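Local coordinates for protein phenazine-1-carboxylate N-methyltransferase (Pseudomonas aeruginosa, PDB 2IP2) that transfers a methyl group from S-adenosyl-L-methionine to a ring nitrogen of phenazine-1-carboxylate, giving 5-methylphenazine-1-carboxylate on the way to the virulence pigment pyocyanin, at residues 98-101 with 102-106; 140-143 with 144-147. One frame throughout, in Å; residues are numbered along the deposited sequence.

Contact 1: 98-101 with 102-106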
loop_
_atom_site.group_PDB
_atom_site.type_symbol
_atom_site.label_atom_id
_atom_site.label_comp_id
_atom_site.label_asym_id
_atom_site.label_seq_id
_atom_site.Cartn_x
_atom_site.Cartn_y
_atom_site.Cartn_z
ATOM N N MET A 98 -4.356 -16.021 -1.146
ATOM C CA MET A 98 -4.823 -14.794 -0.441
ATOM C C MET A 98 -4.349 -13.532 -1.198
ATOM O O MET A 98 -5.152 -12.622 -1.498
ATOM C CB MET A 98 -4.336 -14.770 1.016
ATOM C CG MET A 98 -4.901 -13.605 1.831
ATOM S SD MET A 98 -3.919 -13.209 3.268
ATOM C CE MET A 98 -2.512 -12.503 2.381
ATOM N N VAL A 99 -3.077 -13.501 -1.571
ATOM C CA VAL A 99 -2.532 -12.351 -2.363
ATOM C C VAL A 99 -3.352 -12.091 -3.641
ATOM O O VAL A 99 -3.689 -10.945 -3.989
ATOM C CB VAL A 99 -1.026 -12.567 -2.714
ATOM C CG1 VAL A 99 -0.511 -11.524 -3.759
ATOM C CG2 VAL A 99 -0.138 -12.575 -1.406
ATOM N N LEU A 100 -3.662 -13.171 -4.356
ATOM C CA LEU A 100 -4.412 -13.072 -5.623
ATOM C C LEU A 100 -5.810 -12.531 -5.400
ATOM O O LEU A 100 -6.202 -11.598 -6.088
ATOM C CB LEU A 100 -4.454 -14.414 -6.377
ATOM C CG LEU A 100 -3.089 -14.934 -6.910
ATOM C CD1 LEU A 100 -3.254 -16.385 -7.457
ATOM C CD2 LEU A 100 -2.446 -13.919 -7.917
ATOM N N PHE A 101 -6.530 -13.077 -4.412
ATOM C CA PHE A 101 -7.908 -12.628 -4.126
ATOM C C PHE A 101 -7.892 -11.182 -3.651
ATOM O O PHE A 101 -8.676 -10.340 -4.074
ATOM C CB PHE A 101 -8.562 -13.536 -3.082
ATOM C CG PHE A 101 -10.064 -13.388 -3.046
ATOM C CD1 PHE A 101 -10.635 -12.350 -2.326
ATOM C CD2 PHE A 101 -10.875 -14.209 -3.811
ATOM C CE1 PHE A 101 -12.036 -12.167 -2.283
ATOM C CE2 PHE A 101 -12.279 -14.039 -3.800
ATOM C CZ PHE A 101 -12.848 -13.000 -3.018
ATOM N N TYR A 102 -6.899 -10.851 -2.846
ATOM C CA TYR A 102 -6.840 -9.485 -2.288
ATOM C C TYR A 102 -6.506 -8.469 -3.366
ATOM O O TYR A 102 -7.020 -7.337 -3.372
ATOM C CB TYR A 102 -5.798 -9.483 -1.210
ATOM C CG TYR A 102 -6.301 -9.997 0.139
ATOM C CD1 TYR A 102 -7.350 -10.928 0.253
ATOM C CD2 TYR A 102 -5.720 -9.543 1.290
ATOM C CE1 TYR A 102 -7.804 -11.356 1.548
ATOM C CE2 TYR A 102 -6.161 -9.961 2.575
ATOM C CZ TYR A 102 -7.165 -10.856 2.684
ATOM O OH TYR A 102 -7.543 -11.272 3.963
ATOM N N GLY A 103 -5.686 -8.911 -4.327
ATOM C CA GLY A 103 -5.280 -8.057 -5.468
ATOM C C GLY A 103 -6.264 -8.004 -6.622
ATOM O O GLY A 103 -6.043 -7.267 -7.584
ATOM N N GLU A 104 -7.379 -8.715 -6.489
ATOM C CA GLU A 104 -8.414 -8.758 -7.531
ATOM C C GLU A 104 -9.667 -8.261 -6.889
ATOM O O GLU A 104 -9.860 -7.051 -6.817
ATOM C CB GLU A 104 -8.494 -10.168 -8.129
ATOM C CG GLU A 104 -7.249 -10.438 -9.010
ATOM C CD GLU A 104 -6.982 -11.903 -9.452
ATOM O OE1 GLU A 104 -7.853 -12.815 -9.244
ATOM O OE2 GLU A 104 -5.853 -12.108 -10.003
ATOM N N GLU A 105 -10.519 -9.167 -6.343
ATOM C CA GLU A 105 -11.769 -8.742 -5.763
ATOM C C GLU A 105 -11.604 -7.619 -4.715
ATOM O O GLU A 105 -12.371 -6.674 -4.725
ATOM C CB GLU A 105 -12.418 -9.910 -5.052
ATOM C CG GLU A 105 -13.348 -10.690 -5.932
ATOM C CD GLU A 105 -12.625 -11.736 -6.760
ATOM O OE1 GLU A 105 -11.373 -11.827 -6.694
ATOM O OE2 GLU A 105 -13.356 -12.496 -7.453
ATOM N N PHE A 106 -10.669 -7.757 -3.779
ATOM C CA PHE A 106 -10.569 -6.687 -2.764
ATOM C C PHE A 106 -9.885 -5.392 -3.218
ATOM O O PHE A 106 -10.118 -4.313 -2.648
ATOM C CB PHE A 106 -9.972 -7.198 -1.488
ATOM C CG PHE A 106 -10.876 -8.171 -0.757
ATOM C CD1 PHE A 106 -12.293 -8.114 -0.920
ATOM C CD2 PHE A 106 -10.308 -9.119 0.115
ATOM C CE1 PHE A 106 -13.135 -9.001 -0.155
ATOM C CE2 PHE A 106 -11.117 -10.011 0.841
ATOM C CZ PHE A 106 -12.523 -9.926 0.740
#
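Phe101 O is gripped by two backbone amides as one helix gives way to the next. Phe106 N reaches it over 3.3 Å with an almost straight N-H (171°), tilted a little from the carbonyl plane. Glu104 N, at 3.2 Å from the same Phe101 O, comes instead from above that plane. The preceding turn is ordinary helix, held by Tyr102 N to Met98 O (2.8 Å) and Gly103 N to Val99 O. Glu104 then occupies the N-cap position of helix 105-109, so the bifurcated carbonyl joins the end of helix 96-102 to the start of its successor.

Phe101 and Phe106 form a T-shaped pair: the CE1 corner of Phe101 is directed at the face of Phe106, with ring planes 80° apart. Glu105 lies over a face of Phe101. Its CB makes a CH-pi contact 4.0 Å from the Phe101 ring centroid, and a bend at chi2 folds the carboxylate back so that it stacks almost parallel to the ring. Arg145 and Tyr135 both bind Glu105 OE2, which probably balances its charge and would hold the carboxylate over the ring. The polar end of Glu104, by contrast, turns to Tyr26 of helix 6-30.

This turn of the O-methyltransferase chain packs on helix 6-30, where Leu100 touches Tyr26 and Thr29. On another side of the turn, Met98 CG sits above the middle of the Tyr102 ring, 3.7 Å from its centroid. With CG anti to the backbone N (chi1 -174°) and the chain extended at chi2, SD also lies over that face, 4.4 Å from the centroid of Tyr102, a Met-aromatic contact. Tyr102 also meets Trp20 of the second subunit, while Met98 packs on Ile13 of that subunit.

Contact 2: 140-143 with 144-147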
loop_
_atom_site.group_PDB
_atom_site.type_symbol
_atom_site.label_atom_id
_atom_site.label_comp_id
_atom_site.label_asym_id
_atom_site.label_seq_id
_atom_site.Cartn_x
_atom_site.Cartn_y
_atom_site.Cartn_z
ATOM N N PRO A 140 -19.580 -19.896 -7.955
ATOM C CA PRO A 140 -18.801 -20.969 -7.361
ATOM C C PRO A 140 -17.265 -20.799 -7.459
ATOM O O PRO A 140 -16.567 -21.138 -6.512
ATOM C CB PRO A 140 -19.288 -22.208 -8.135
ATOM C CG PRO A 140 -20.726 -21.851 -8.504
ATOM C CD PRO A 140 -20.559 -20.400 -8.940
ATOM N N ASP A 141 -16.755 -20.286 -8.585
ATOM C CA ASP A 141 -15.299 -20.109 -8.733
ATOM C C ASP A 141 -14.782 -19.080 -7.727
ATOM O O ASP A 141 -13.708 -19.268 -7.190
ATOM C CB ASP A 141 -14.934 -19.743 -10.164
ATOM C CG ASP A 141 -13.945 -20.730 -10.778
ATOM O OD1 ASP A 141 -12.839 -20.908 -10.218
ATOM O OD2 ASP A 141 -14.287 -21.344 -11.815
ATOM N N ALA A 142 -15.565 -18.022 -7.477
ATOM C CA ALA A 142 -15.158 -16.963 -6.531
ATOM C C ALA A 142 -15.185 -17.545 -5.118
ATOM O O ALA A 142 -14.239 -17.388 -4.321
ATOM C CB ALA A 142 -16.087 -15.763 -6.660
ATOM N N GLY A 143 -16.246 -18.281 -4.837
ATOM C CA GLY A 143 -16.349 -18.997 -3.571
ATOM C C GLY A 143 -15.157 -19.929 -3.313
ATOM O O GLY A 143 -14.570 -19.895 -2.229
ATOM N N ARG A 144 -14.817 -20.758 -4.304
ATOM C CA ARG A 144 -13.606 -21.587 -4.268
ATOM C C ARG A 144 -12.328 -20.786 -3.982
ATOM O O ARG A 144 -11.546 -21.108 -3.086
ATOM C CB ARG A 144 -13.440 -22.295 -5.626
ATOM C CG ARG A 144 -12.271 -23.308 -5.711
ATOM C CD ARG A 144 -12.089 -23.824 -7.156
ATOM N NE ARG A 144 -11.698 -22.772 -8.107
ATOM C CZ ARG A 144 -10.479 -22.231 -8.175
ATOM N NH1 ARG A 144 -9.525 -22.639 -7.359
ATOM N NH2 ARG A 144 -10.210 -21.295 -9.085
ATOM N N ARG A 145 -12.128 -19.724 -4.733
ATOM C CA ARG A 145 -10.941 -18.876 -4.495
ATOM C C ARG A 145 -10.891 -18.214 -3.130
ATOM O O ARG A 145 -9.776 -18.008 -2.520
ATOM C CB ARG A 145 -10.870 -17.840 -5.581
ATOM C CG ARG A 145 -10.409 -18.458 -6.941
ATOM C CD ARG A 145 -10.176 -17.365 -7.976
ATOM N NE ARG A 145 -11.413 -16.744 -8.426
ATOM C CZ ARG A 145 -11.766 -15.506 -8.084
ATOM N NH1 ARG A 145 -10.953 -14.777 -7.326
ATOM N NH2 ARG A 145 -12.919 -15.002 -8.491
ATOM N N PHE A 146 -12.066 -17.852 -2.618
ATOM C CA PHE A 146 -12.064 -17.162 -1.318
ATOM C C PHE A 146 -11.652 -18.129 -0.206
ATOM O O PHE A 146 -10.897 -17.750 0.743
ATOM C CB PHE A 146 -13.408 -16.457 -1.012
ATOM C CG PHE A 146 -13.378 -15.710 0.308
ATOM C CD1 PHE A 146 -12.493 -14.642 0.471
ATOM C CD2 PHE A 146 -14.151 -16.111 1.383
ATOM C CE1 PHE A 146 -12.393 -13.985 1.726
ATOM C CE2 PHE A 146 -14.101 -15.387 2.608
ATOM C CZ PHE A 146 -13.208 -14.348 2.732
ATOM N N LEU A 147 -12.146 -19.372 -0.306
ATOM C CA LEU A 147 -11.790 -20.412 0.635
ATOM C C LEU A 147 -10.268 -20.642 0.608
ATOM O O LEU A 147 -9.640 -20.709 1.657
ATOM C CB LEU A 147 -12.569 -21.723 0.349
ATOM C CG LEU A 147 -14.086 -21.752 0.657
ATOM C CD1 LEU A 147 -14.641 -23.121 0.311
ATOM C CD2 LEU A 147 -14.381 -21.386 2.122
#
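The segments 140-143 and 144-147 form the first two turns of helix 140-150, and the i to i+4 pattern runs unbroken across their junction. Arg144 N binds Pro140 O at 2.8 Å, Arg145 N binds Asp141 O, and Leu147 N binds Gly143 O. Phe146 N bonds to Ala142 O at 2.8 Å, with a weak second interaction to Gly143 O. Proline, which has no N-H to donate, is at home in the first turn of this regular alpha-helix, where amides lack an i-4 carbonyl within the helix.

On the exposed flank Asp141 and Arg144, three residues apart, run side by side and form a salt bridge. The guanidinium approaches side-on with two nitrogens, and both go to a single oxygen: Asp141 OD1 is 2.9 Å from Arg144 NH2 and 3.0 Å from Arg144 NE. The oxygen lies in the guanidinium plane, but the carboxylate is turned 87° to that plane. Arg144 gets there with CG anti to the backbone N (chi1 -175°) and a bend at chi3. Both residues have two deposited conformers; the bridge belongs to the pair described here, and how persistent it is remains doubtful.

Arg145 leaves the helix on a different side, toward Glu105, with which it makes a salt bridge. On its way the guanidinium lays a face over the backbone of Ala142, with Arg145 NH2 3.6 Å from Ala142 CA.

Overall arrangement
Contact 1 spans a break between two helices, whereas contact 2 stays within one. Contact 1 is partly buried, with none of its residues fully exposed; its chemistry is mainly aromatic, with one Met-aromatic contact, and part of it faces the second subunit. Contact 2 lies near the surface, where an ion pair joins neighbouring turns and no other subunit touches it. The centres of contact 1 and contact 2 are about 12 Å apart, and the two meet directly. The Glu105-Arg145 salt bridge links them, and Phe101 packs against Ala142, Arg145 and Phe146 of helix 140-150, while Asp141 and Arg144 lie on the exposed part of that helix.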